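Local coordinates for oligopeptide ABC transporter, periplasmic oligopeptide-binding protein, putative (PDB 5IPW) that probably binds oligopeptides in the periplasm and delivers them to an ABC transporter for passage across the membrane, at residues A[61-66]-A[272-277]; A[329-334]-A[612-617]; A[336-341]-A[447-452]; A[553-558]-A[580-585]. All coordinates share one frame; numbering follows the deposited sequence.

Interaction 1 of 4, residues A[61-66]-A[272-277]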
# COMPACT_ATOMS: atom_id res chain seq x y z
N GLY A 61 -23.61 7.26 -17.30
CA GLY A 61 -23.21 5.87 -17.45
C GLY A 61 -23.27 5.03 -16.19
O GLY A 61 -23.37 5.56 -15.08
N THR A 62 -23.21 3.72 -16.39
CA THR A 62 -23.15 2.76 -15.31
C THR A 62 -21.91 1.92 -15.52
O THR A 62 -21.74 1.26 -16.54
CB THR A 62 -24.40 1.85 -15.23
OG1 THR A 62 -25.56 2.64 -14.96
CG2 THR A 62 -24.26 0.82 -14.12
N TRP A 63 -21.04 1.95 -14.51
CA TRP A 63 -19.77 1.29 -14.53
C TRP A 63 -19.98 -0.13 -14.00
O TRP A 63 -20.24 -0.33 -12.81
CB TRP A 63 -18.79 2.11 -13.67
CG TRP A 63 -17.46 1.53 -13.35
CD1 TRP A 63 -16.89 0.37 -13.83
CD2 TRP A 63 -16.49 2.11 -12.47
NE1 TRP A 63 -15.63 0.19 -13.28
CE2 TRP A 63 -15.37 1.25 -12.45
CE3 TRP A 63 -16.46 3.28 -11.71
CZ2 TRP A 63 -14.24 1.53 -11.69
CZ3 TRP A 63 -15.35 3.55 -10.95
CH2 TRP A 63 -14.25 2.68 -10.94
N ARG A 64 -19.86 -1.10 -14.90
CA ARG A 64 -20.08 -2.50 -14.58
C ARG A 64 -18.83 -3.16 -14.04
O ARG A 64 -17.79 -3.17 -14.71
CB ARG A 64 -20.54 -3.27 -15.82
CG ARG A 64 -21.85 -2.74 -16.41
CD ARG A 64 -22.13 -3.36 -17.77
NE ARG A 64 -21.11 -2.99 -18.74
CZ ARG A 64 -20.90 -3.60 -19.90
NH1 ARG A 64 -21.65 -4.63 -20.28
NH2 ARG A 64 -19.93 -3.16 -20.69
N ARG A 65 -18.94 -3.70 -12.83
CA ARG A 65 -17.89 -4.52 -12.25
C ARG A 65 -18.48 -5.83 -11.73
O ARG A 65 -19.70 -6.06 -11.82
CB ARG A 65 -17.22 -3.79 -11.09
CG ARG A 65 -16.69 -2.41 -11.38
CD ARG A 65 -16.01 -1.83 -10.14
NE ARG A 65 -14.56 -1.80 -10.26
CZ ARG A 65 -13.68 -2.30 -9.38
NH1 ARG A 65 -14.08 -2.89 -8.27
NH2 ARG A 65 -12.38 -2.19 -9.62
N VAL A 66 -17.63 -6.67 -11.17
CA VAL A 66 -18.07 -7.89 -10.50
C VAL A 66 -17.37 -8.04 -9.15
O VAL A 66 -16.19 -7.69 -9.02
CB VAL A 66 -17.80 -9.15 -11.37
CG1 VAL A 66 -18.58 -9.08 -12.67
CG2 VAL A 66 -16.32 -9.32 -11.67
N PRO A 272 -18.56 12.65 -9.10
CA PRO A 272 -17.89 11.88 -10.16
C PRO A 272 -18.51 12.11 -11.52
O PRO A 272 -19.57 12.69 -11.61
CB PRO A 272 -18.10 10.42 -9.72
CG PRO A 272 -19.31 10.46 -8.86
CD PRO A 272 -19.28 11.79 -8.16
N TYR A 273 -17.85 11.66 -12.57
CA TYR A 273 -18.44 11.71 -13.90
C TYR A 273 -19.52 10.63 -14.02
O TYR A 273 -20.60 10.87 -14.56
CB TYR A 273 -17.39 11.43 -14.94
CG TYR A 273 -16.36 12.52 -15.14
CD1 TYR A 273 -16.73 13.79 -15.54
CD2 TYR A 273 -15.01 12.26 -14.99
CE1 TYR A 273 -15.79 14.78 -15.76
CE2 TYR A 273 -14.06 13.23 -15.22
CZ TYR A 273 -14.46 14.49 -15.59
OH TYR A 273 -13.50 15.43 -15.83
N ILE A 274 -19.22 9.46 -13.48
CA ILE A 274 -20.06 8.29 -13.60
C ILE A 274 -21.24 8.34 -12.61
O ILE A 274 -21.06 8.64 -11.43
CB ILE A 274 -19.20 7.02 -13.39
CG1 ILE A 274 -18.13 6.97 -14.49
CG2 ILE A 274 -20.07 5.77 -13.41
CD1 ILE A 274 -17.03 5.97 -14.22
N ASP A 275 -22.44 8.06 -13.12
CA ASP A 275 -23.67 8.16 -12.33
C ASP A 275 -23.83 6.99 -11.36
O ASP A 275 -24.21 7.18 -10.19
CB ASP A 275 -24.89 8.23 -13.25
CG ASP A 275 -25.06 9.58 -13.93
OD1 ASP A 275 -24.51 10.60 -13.44
OD2 ASP A 275 -25.80 9.64 -14.94
N TYR A 276 -23.58 5.79 -11.85
CA TYR A 276 -23.76 4.57 -11.07
C TYR A 276 -22.61 3.61 -11.30
O TYR A 276 -22.06 3.55 -12.40
CB TYR A 276 -25.04 3.86 -11.49
CG TYR A 276 -26.29 4.65 -11.24
CD1 TYR A 276 -26.94 4.57 -10.02
CD2 TYR A 276 -26.83 5.44 -12.22
CE1 TYR A 276 -28.10 5.29 -9.78
CE2 TYR A 276 -27.99 6.16 -12.00
CZ TYR A 276 -28.62 6.08 -10.78
OH TYR A 276 -29.77 6.82 -10.56
N VAL A 277 -22.26 2.86 -10.26
CA VAL A 277 -21.34 1.75 -10.42
C VAL A 277 -22.00 0.52 -9.82
O VAL A 277 -22.43 0.54 -8.67
CB VAL A 277 -19.92 2.03 -9.84
CG1 VAL A 277 -19.94 3.09 -8.76
CG2 VAL A 277 -19.25 0.76 -9.34
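Gly61 O receives the backbone N-H of Tyr276 at 3.2 Å. The N-H of Asp275 adds a weak bond to the same oxygen, at 3.3 Å from N to Gly61 O. Next along, Trp63 N gives its hydrogen to Tyr276 O at 2.8 Å, with a nearly straight N-H...O angle of 168°. Two CA-H...O contacts fill in this ladder, from Thr62 CA to Tyr276 O and from Val277 CA to Trp63 O. Thr62 thus pairs with Tyr276 and Trp63 with Val277. This is parallel beta pairing in a mixed four-stranded sheet, where strand 62-67 is an outermost strand beside 276-281. The fold is that of a family 5 extracellular solute-binding protein.

Side chains follow the alternation of the strands. On the face with Thr62 and Tyr276, Thr62 OG1 lies 3.7 Å from Tyr276 CB, and the phenol leads away to a hydrogen bond with Glu256. On the other face the Trp63 and Val277 side chains lie side by side, their CB atoms 4.0 Å apart. The indole crosses the Ile274 side chain at a slant, with Trp63 CE3 3.7 Å from Ile274 CD1. Val277 CG2 and Arg65 CD both sit over one indole face, toward its rim. Further out, Trp63 NE1 bonds to Met299 O, which fixes the far side of the indole. Asp275 OD1 makes a salt bridge with Arg257 and a hydrogen bond with Ser24 OG.

Interaction 2 of 4, residues A[329-334]-A[612-617]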
# COMPACT_ATOMS: atom_id res chain seq x y z
N LEU A 329 -4.17 -2.95 -19.04
CA LEU A 329 -3.29 -1.97 -18.46
C LEU A 329 -2.17 -2.69 -17.72
O LEU A 329 -2.42 -3.53 -16.85
CB LEU A 329 -4.07 -1.03 -17.53
CG LEU A 329 -5.19 -0.29 -18.27
CD1 LEU A 329 -6.22 0.27 -17.31
CD2 LEU A 329 -4.63 0.81 -19.14
N LYS A 330 -0.93 -2.34 -18.08
CA LYS A 330 0.26 -3.01 -17.56
C LYS A 330 0.67 -2.44 -16.22
O LYS A 330 1.78 -1.95 -16.06
CB LYS A 330 1.42 -2.89 -18.56
CG LYS A 330 1.53 -4.04 -19.56
CD LYS A 330 0.66 -3.83 -20.79
CE LYS A 330 0.62 -5.08 -21.66
NZ LYS A 330 -0.42 -4.97 -22.72
N TRP A 331 -0.23 -2.51 -15.24
CA TRP A 331 0.11 -2.09 -13.88
C TRP A 331 0.95 -3.17 -13.22
O TRP A 331 0.81 -4.36 -13.53
CB TRP A 331 -1.15 -1.83 -13.05
CG TRP A 331 -2.04 -0.75 -13.57
CD1 TRP A 331 -1.82 0.06 -14.65
CD2 TRP A 331 -3.29 -0.35 -13.02
NE1 TRP A 331 -2.86 0.94 -14.80
CE2 TRP A 331 -3.77 0.70 -13.81
CE3 TRP A 331 -4.05 -0.78 -11.94
CZ2 TRP A 331 -4.98 1.32 -13.55
CZ3 TRP A 331 -5.25 -0.16 -11.68
CH2 TRP A 331 -5.70 0.88 -12.48
N ILE A 332 1.82 -2.76 -12.29
CA ILE A 332 2.72 -3.67 -11.61
C ILE A 332 2.40 -3.80 -10.12
O ILE A 332 1.78 -2.91 -9.53
CB ILE A 332 4.19 -3.23 -11.78
CG1 ILE A 332 4.45 -1.87 -11.12
CG2 ILE A 332 4.57 -3.21 -13.26
CD1 ILE A 332 5.93 -1.49 -11.03
N ALA A 333 2.80 -4.92 -9.53
CA ALA A 333 2.75 -5.10 -8.08
C ALA A 333 3.95 -4.39 -7.49
O ALA A 333 4.91 -4.10 -8.20
CB ALA A 333 2.78 -6.58 -7.72
N ALA A 334 3.89 -4.10 -6.20
CA ALA A 334 4.92 -3.29 -5.54
C ALA A 334 5.91 -4.17 -4.79
O ALA A 334 6.22 -3.91 -3.62
CB ALA A 334 4.27 -2.28 -4.61
N LEU A 612 0.83 2.18 -13.42
CA LEU A 612 0.50 2.35 -12.02
C LEU A 612 1.20 1.27 -11.21
O LEU A 612 1.38 0.15 -11.67
CB LEU A 612 -1.01 2.25 -11.80
CG LEU A 612 -1.57 2.80 -10.48
CD1 LEU A 612 -1.67 4.31 -10.53
CD2 LEU A 612 -2.94 2.21 -10.21
N VAL A 613 1.59 1.61 -9.99
CA VAL A 613 2.11 0.61 -9.05
C VAL A 613 0.98 0.34 -8.05
O VAL A 613 0.29 1.25 -7.61
CB VAL A 613 3.48 1.00 -8.41
CG1 VAL A 613 3.98 2.36 -8.89
CG2 VAL A 613 3.47 0.94 -6.88
N THR A 614 0.79 -0.94 -7.74
CA THR A 614 -0.36 -1.37 -6.96
C THR A 614 0.09 -1.95 -5.64
O THR A 614 1.02 -2.75 -5.60
CB THR A 614 -1.17 -2.42 -7.72
OG1 THR A 614 -0.40 -3.62 -7.84
CG2 THR A 614 -1.52 -1.92 -9.10
N ASP A 615 -0.59 -1.56 -4.56
CA ASP A 615 -0.25 -1.97 -3.20
C ASP A 615 -1.43 -1.59 -2.29
O ASP A 615 -2.18 -0.67 -2.61
CB ASP A 615 1.04 -1.25 -2.74
CG ASP A 615 1.86 -2.06 -1.71
OD1 ASP A 615 1.45 -3.19 -1.36
OD2 ASP A 615 2.91 -1.55 -1.27
N ASP A 616 -1.60 -2.30 -1.18
CA ASP A 616 -2.70 -2.00 -0.25
C ASP A 616 -2.50 -0.64 0.44
O ASP A 616 -3.46 0.08 0.69
CB ASP A 616 -2.88 -3.12 0.79
CG ASP A 616 -3.95 -2.80 1.84
OD1 ASP A 616 -3.63 -2.12 2.84
OD2 ASP A 616 -5.12 -3.22 1.67
N VAL A 617 -1.25 -0.31 0.73
CA VAL A 617 -0.91 0.99 1.32
C VAL A 617 -1.35 2.18 0.46
O VAL A 617 -1.69 3.23 1.00
CB VAL A 617 0.61 1.08 1.63
CG1 VAL A 617 1.45 0.77 0.39
CG2 VAL A 617 0.98 2.44 2.20
O HOH W 1 2.87 0.40 -14.63
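Ile332 O is gripped twice by Thr614. The backbone N of Thr614 donates to Ile332 O at 2.8 Å. The hydroxyl OG1 of Thr614 donates to the same Ile332 O, also at 2.8 Å, but from above the carbonyl plane. Thr614 OG1 stands between its own backbone N and carbonyl carbon (chi1 68°), on the side of the strand that lets it reach this oxygen. The N-H of the same residue, Ile332, donates to Leu612 O at 3.0 Å with an N-H...O angle of 165°. Water 1 continues the pairing beyond this bond: it donates to Lys330 O and accepts from Leu612 N. Lys330 is the centre of an inverse gamma turn.

The bonds join strands 326-333 and 613-614 in parallel, at the edge of a mixed four-stranded sheet. Ile332 and Val613 share one face, with Ile332 CG1 4.1 Å from Val613 CB. Val613 CG2 also meets Ala334 CB. The other face carries Ala333 and Thr614.

The main apolar contact is Leu612 against the Trp331 indole. Leu612 CB stands 3.5 Å from the centroid of the Trp331 five-membered ring, only 4° off the ring normal, a CH-pi contact. Leu612 CD2 lies over the six-membered ring on the same face, 3.6 Å from Trp331 CZ3. Trp331 NE1 bonds to Pro609 O, which helps fix the turn of the ring, and Trp301 meets the indole. The contact thus combines a carbonyl that accepts two hydrogen bonds from one threonine with a leucine packed on an indole face. The bond from OG1 probably limits rotation of the Thr614 hydroxyl.

Interaction 3 of 4, residues A[336-341]-A[447-452]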
# COMPACT_ATOMS: atom_id res chain seq x y z
N GLY A 336 9.80 -5.59 -4.69
CA GLY A 336 11.17 -5.43 -5.17
C GLY A 336 11.78 -6.72 -5.68
O GLY A 336 12.78 -6.71 -6.39
N SER A 337 11.18 -7.84 -5.28
CA SER A 337 11.51 -9.14 -5.81
C SER A 337 10.38 -10.10 -5.52
O SER A 337 9.72 -10.00 -4.50
CB SER A 337 12.78 -9.67 -5.17
OG SER A 337 12.89 -11.07 -5.40
N ALA A 338 10.15 -11.03 -6.43
CA ALA A 338 9.19 -12.10 -6.20
C ALA A 338 9.81 -13.20 -5.33
O ALA A 338 9.08 -13.98 -4.71
CB ALA A 338 8.72 -12.68 -7.52
N SER A 339 11.14 -13.27 -5.29
CA SER A 339 11.83 -14.33 -4.55
C SER A 339 13.29 -13.97 -4.28
O SER A 339 14.14 -14.18 -5.13
CB SER A 339 11.75 -15.65 -5.30
OG SER A 339 12.25 -16.72 -4.52
N ARG A 340 13.55 -13.42 -3.09
CA ARG A 340 14.90 -13.03 -2.68
C ARG A 340 15.44 -13.95 -1.58
O ARG A 340 14.71 -14.78 -1.05
CB ARG A 340 14.95 -11.56 -2.23
CG ARG A 340 13.91 -11.10 -1.22
CD ARG A 340 14.20 -11.49 0.23
NE ARG A 340 13.17 -10.97 1.12
CZ ARG A 340 13.29 -10.75 2.43
NH1 ARG A 340 14.43 -11.01 3.07
NH2 ARG A 340 12.26 -10.26 3.10
N ILE A 341 16.72 -13.78 -1.26
CA ILE A 341 17.39 -14.59 -0.25
C ILE A 341 18.27 -13.73 0.65
O ILE A 341 18.84 -12.73 0.23
CB ILE A 341 18.25 -15.71 -0.89
CG1 ILE A 341 18.69 -16.74 0.16
CG2 ILE A 341 19.48 -15.14 -1.59
CD1 ILE A 341 19.38 -17.95 -0.44
N GLY A 447 7.08 -23.28 0.03
CA GLY A 447 6.25 -23.10 -1.16
C GLY A 447 6.91 -23.59 -2.44
O GLY A 447 8.03 -23.19 -2.76
N GLN A 448 6.18 -24.44 -3.17
CA GLN A 448 6.68 -25.01 -4.43
C GLN A 448 7.22 -23.96 -5.41
O GLN A 448 8.14 -24.24 -6.18
CB GLN A 448 5.57 -25.82 -5.11
CG GLN A 448 6.01 -26.58 -6.36
CD GLN A 448 7.19 -27.48 -6.08
OE1 GLN A 448 8.26 -27.33 -6.68
NE2 GLN A 448 7.02 -28.42 -5.15
N PHE A 449 6.64 -22.77 -5.39
CA PHE A 449 7.08 -21.71 -6.28
C PHE A 449 8.53 -21.39 -6.02
O PHE A 449 9.33 -21.37 -6.95
CB PHE A 449 6.22 -20.46 -6.11
CG PHE A 449 6.85 -19.22 -6.68
CD1 PHE A 449 7.05 -19.09 -8.05
CD2 PHE A 449 7.26 -18.18 -5.84
CE1 PHE A 449 7.64 -17.95 -8.58
CE2 PHE A 449 7.85 -17.03 -6.37
CZ PHE A 449 8.04 -16.92 -7.74
N HIS A 450 8.88 -21.15 -4.76
CA HIS A 450 10.25 -20.75 -4.41
C HIS A 450 11.27 -21.87 -4.64
O HIS A 450 12.42 -21.60 -5.00
CB HIS A 450 10.31 -20.27 -2.95
CG HIS A 450 9.69 -18.93 -2.73
ND1 HIS A 450 10.30 -17.76 -3.12
CD2 HIS A 450 8.52 -18.57 -2.15
CE1 HIS A 450 9.53 -16.73 -2.79
NE2 HIS A 450 8.45 -17.20 -2.20
N VAL A 451 10.85 -23.11 -4.43
CA VAL A 451 11.67 -24.27 -4.76
C VAL A 451 12.17 -24.13 -6.20
O VAL A 451 13.37 -24.12 -6.45
CB VAL A 451 10.88 -25.59 -4.62
CG1 VAL A 451 11.62 -26.76 -5.25
CG2 VAL A 451 10.59 -25.88 -3.15
N ASP A 452 11.22 -23.99 -7.13
CA ASP A 452 11.52 -23.89 -8.56
C ASP A 452 12.53 -22.79 -8.86
O ASP A 452 13.46 -22.99 -9.65
CB ASP A 452 10.24 -23.62 -9.37
CG ASP A 452 9.19 -24.68 -9.17
OD1 ASP A 452 9.54 -25.78 -8.69
OD2 ASP A 452 8.01 -24.42 -9.49
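Ala338 meets the first turn of helix 448-462 through its carbonyl oxygen and its methyl group. The chain turns a corner at 338 and 339 here, between strand 326-333 in one sheet and strand 340-343 in another. Leading into the corner, Ser337 forms an ST turn: its OG accepts from the backbone N of Ser339, two residues on, at 2.8 Å. The helix follows strand 440-445 of the same mixed sheet as 340-343, in the family 5 solute-binding fold.

Ala338 O lies at the edge of the Phe449 ring, in its plane, 3.7 Å from Phe449 CE2. The same oxygen is 3.4 Å from CE1 of His450. Ala338 CB touches Phe449 CZ more loosely, at 4.3 Å.

Ser339 follows and carries the polar bond. Its OG is anti to its backbone N (chi1 -172°) and is directed at the helix. Ser339 OG and His450 ND1 are hydrogen-bonded at 2.6 Å, and either atom could be the donor. The hydroxyl meets the imidazole at its edge, near the ring plane. Ser339 OG also bonds to Trp454 NE1, one helical turn on from His450, so two side chains of the helix hold one hydroxyl. An alanine in place of His450 would probably leave Ser339 OG without its imidazole mate and open a gap beside Phe449 and the Ala338 carbonyl. His450 also touches Val445 and Val491 of the sheet. Within the helix, Phe449 CD2 sits 3.8 Å above the plane of the His450 imidazole, over its centre.

Interaction 4 of 4, residues A[553-558]-A[580-585]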
# COMPACT_ATOMS: atom_id res chain seq x y z
N TYR A 553 23.74 -0.70 12.48
CA TYR A 553 23.38 0.25 13.54
C TYR A 553 23.04 1.62 12.95
O TYR A 553 22.32 2.41 13.57
CB TYR A 553 24.52 0.42 14.55
CG TYR A 553 24.71 -0.72 15.54
CD1 TYR A 553 23.64 -1.50 15.99
CD2 TYR A 553 25.98 -0.99 16.06
CE1 TYR A 553 23.83 -2.52 16.91
CE2 TYR A 553 26.17 -2.01 16.98
CZ TYR A 553 25.10 -2.77 17.40
OH TYR A 553 25.29 -3.78 18.31
N ARG A 554 23.59 1.91 11.78
CA ARG A 554 23.36 3.17 11.08
C ARG A 554 21.94 3.23 10.50
O ARG A 554 21.24 4.23 10.66
CB ARG A 554 24.41 3.38 9.98
CG ARG A 554 25.02 4.78 9.92
CD ARG A 554 25.44 5.30 11.29
NE ARG A 554 26.02 4.26 12.14
CZ ARG A 554 26.07 4.29 13.47
NH1 ARG A 554 25.57 5.32 14.15
NH2 ARG A 554 26.62 3.29 14.14
N LEU A 555 21.53 2.15 9.84
CA LEU A 555 20.16 2.03 9.32
C LEU A 555 19.10 2.26 10.39
O LEU A 555 18.03 2.79 10.09
CB LEU A 555 19.93 0.66 8.67
CG LEU A 555 20.46 0.49 7.25
CD1 LEU A 555 20.38 -0.97 6.84
CD2 LEU A 555 19.69 1.35 6.26
N VAL A 556 19.39 1.87 11.63
CA VAL A 556 18.48 2.13 12.73
C VAL A 556 18.38 3.64 12.94
O VAL A 556 17.28 4.18 12.99
CB VAL A 556 18.94 1.46 14.05
CG1 VAL A 556 18.04 1.85 15.20
CG2 VAL A 556 18.98 -0.05 13.89
N ASP A 557 19.53 4.30 13.05
CA ASP A 557 19.60 5.75 13.26
C ASP A 557 18.80 6.50 12.21
O ASP A 557 18.06 7.44 12.53
CB ASP A 557 21.05 6.23 13.24
CG ASP A 557 21.82 5.80 14.47
OD1 ASP A 557 21.31 5.99 15.60
OD2 ASP A 557 22.95 5.29 14.31
N LEU A 558 18.96 6.08 10.95
CA LEU A 558 18.21 6.65 9.84
C LEU A 558 16.71 6.54 10.07
O LEU A 558 15.99 7.53 9.92
CB LEU A 558 18.59 5.96 8.52
CG LEU A 558 20.00 6.20 7.98
CD1 LEU A 558 20.16 5.53 6.62
CD2 LEU A 558 20.32 7.68 7.86
N LYS A 580 21.39 3.57 -0.05
CA LYS A 580 22.82 3.56 -0.31
C LYS A 580 23.43 2.41 0.48
O LYS A 580 24.06 1.53 -0.09
CB LYS A 580 23.47 4.90 0.11
CG LYS A 580 24.98 4.99 -0.12
CD LYS A 580 25.61 6.15 0.63
CE LYS A 580 27.13 6.01 0.68
NZ LYS A 580 27.80 7.15 1.37
N ILE A 581 23.20 2.42 1.78
CA ILE A 581 23.68 1.36 2.66
C ILE A 581 23.32 -0.03 2.11
O ILE A 581 24.19 -0.87 1.90
CB ILE A 581 23.16 1.56 4.09
CG1 ILE A 581 23.94 2.70 4.76
CG2 ILE A 581 23.27 0.27 4.88
CD1 ILE A 581 23.42 3.16 6.11
N HIS A 582 22.04 -0.26 1.84
CA HIS A 582 21.59 -1.53 1.25
C HIS A 582 22.23 -1.83 -0.10
O HIS A 582 22.16 -2.95 -0.60
CB HIS A 582 20.07 -1.54 1.09
CG HIS A 582 19.32 -1.95 2.32
ND1 HIS A 582 18.88 -3.24 2.53
CD2 HIS A 582 18.92 -1.24 3.40
CE1 HIS A 582 18.25 -3.31 3.69
NE2 HIS A 582 18.26 -2.11 4.24
N ARG A 583 22.82 -0.81 -0.72
CA ARG A 583 23.45 -0.94 -2.03
C ARG A 583 24.87 -1.46 -1.86
O ARG A 583 25.28 -2.39 -2.55
CB ARG A 583 23.50 0.43 -2.69
CG ARG A 583 23.58 0.42 -4.20
CD ARG A 583 23.15 1.78 -4.74
NE ARG A 583 23.93 2.88 -4.15
CZ ARG A 583 23.52 4.14 -4.04
NH1 ARG A 583 22.32 4.52 -4.45
NH2 ARG A 583 24.33 5.04 -3.49
N GLU A 584 25.59 -0.85 -0.93
CA GLU A 584 26.97 -1.21 -0.64
C GLU A 584 27.10 -2.58 0.03
O GLU A 584 28.04 -3.32 -0.24
CB GLU A 584 27.62 -0.10 0.20
CG GLU A 584 27.94 1.14 -0.64
CD GLU A 584 28.10 2.41 0.17
OE1 GLU A 584 28.47 3.44 -0.43
OE2 GLU A 584 27.84 2.40 1.40
N ASN A 585 26.14 -2.90 0.90
CA ASN A 585 26.00 -4.25 1.46
C ASN A 585 24.81 -4.91 0.79
O ASN A 585 23.79 -4.28 0.61
CB ASN A 585 25.73 -4.18 2.96
CG ASN A 585 26.73 -3.30 3.69
OD1 ASN A 585 27.66 -3.79 4.31
ND2 ASN A 585 26.52 -1.99 3.64
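Two consecutive helices, 550-564 and 568-584, form an antiparallel helical hairpin. The short segments at this contact run at 162° to each other, with axes 11.0 Å apart at closest approach. No hydrogen bond crosses between them. The packing is apolar and centres on Leu555 and Ile581.

These two side chains run past one another pointing opposite ways, with Leu555 CG 3.7 Å from Ile581 CG2. Leu555 CD1 also reaches the His582 imidazole, 3.5 Å from His582 NE2, and the two side chains lie roughly perpendicular. Ile581 CG1 is anti to the carbonyl carbon (chi1 -75°). At the far end of this branch, Ile581 CD1 touches both Arg554 CB, at 4.0 Å, and Leu558 CD1, at 4.1 Å. Leu558 and Ile581 meet tip to tip. An alanine in place of Leu555 would probably open a gap between the helices and leave Ile581 CG2 and the His582 ring without the leucine methyls that pack on them.

At the helix end, Asn585 ND2 donates to Ile581 O at 3.1 Å, and Asn585 N binds the same oxygen. Arg554 turns outward to Asp557 and Glu550. Helix 523-534 packs against helix 550-564 through Tyr553, Val556 and Asp557. His582 NE2 bonds to Ile507 O among Trp401, Trp518 and Trp587, just ahead of strand 589-591.

From the N terminus, strand 62-67 pairs with strand 276-281, so interaction 1 closes the first long loop, within one mixed sheet. Interaction 2 opens later, at strand 326-333, and closes only at 613-614 near the C terminus, joining these two strands in another mixed sheet. Interactions 3 and 4 are nested inside that loop, one after the other. Interaction 3 begins just past interaction 2 in sequence and joins the corner before strand 340-343 to helix 448-462. Interaction 4 closes a short hairpin of two helices. None of the four cross. Interactions 1 and 4 lie on opposite sides of the chain's centre, their centres about 47 Å apart.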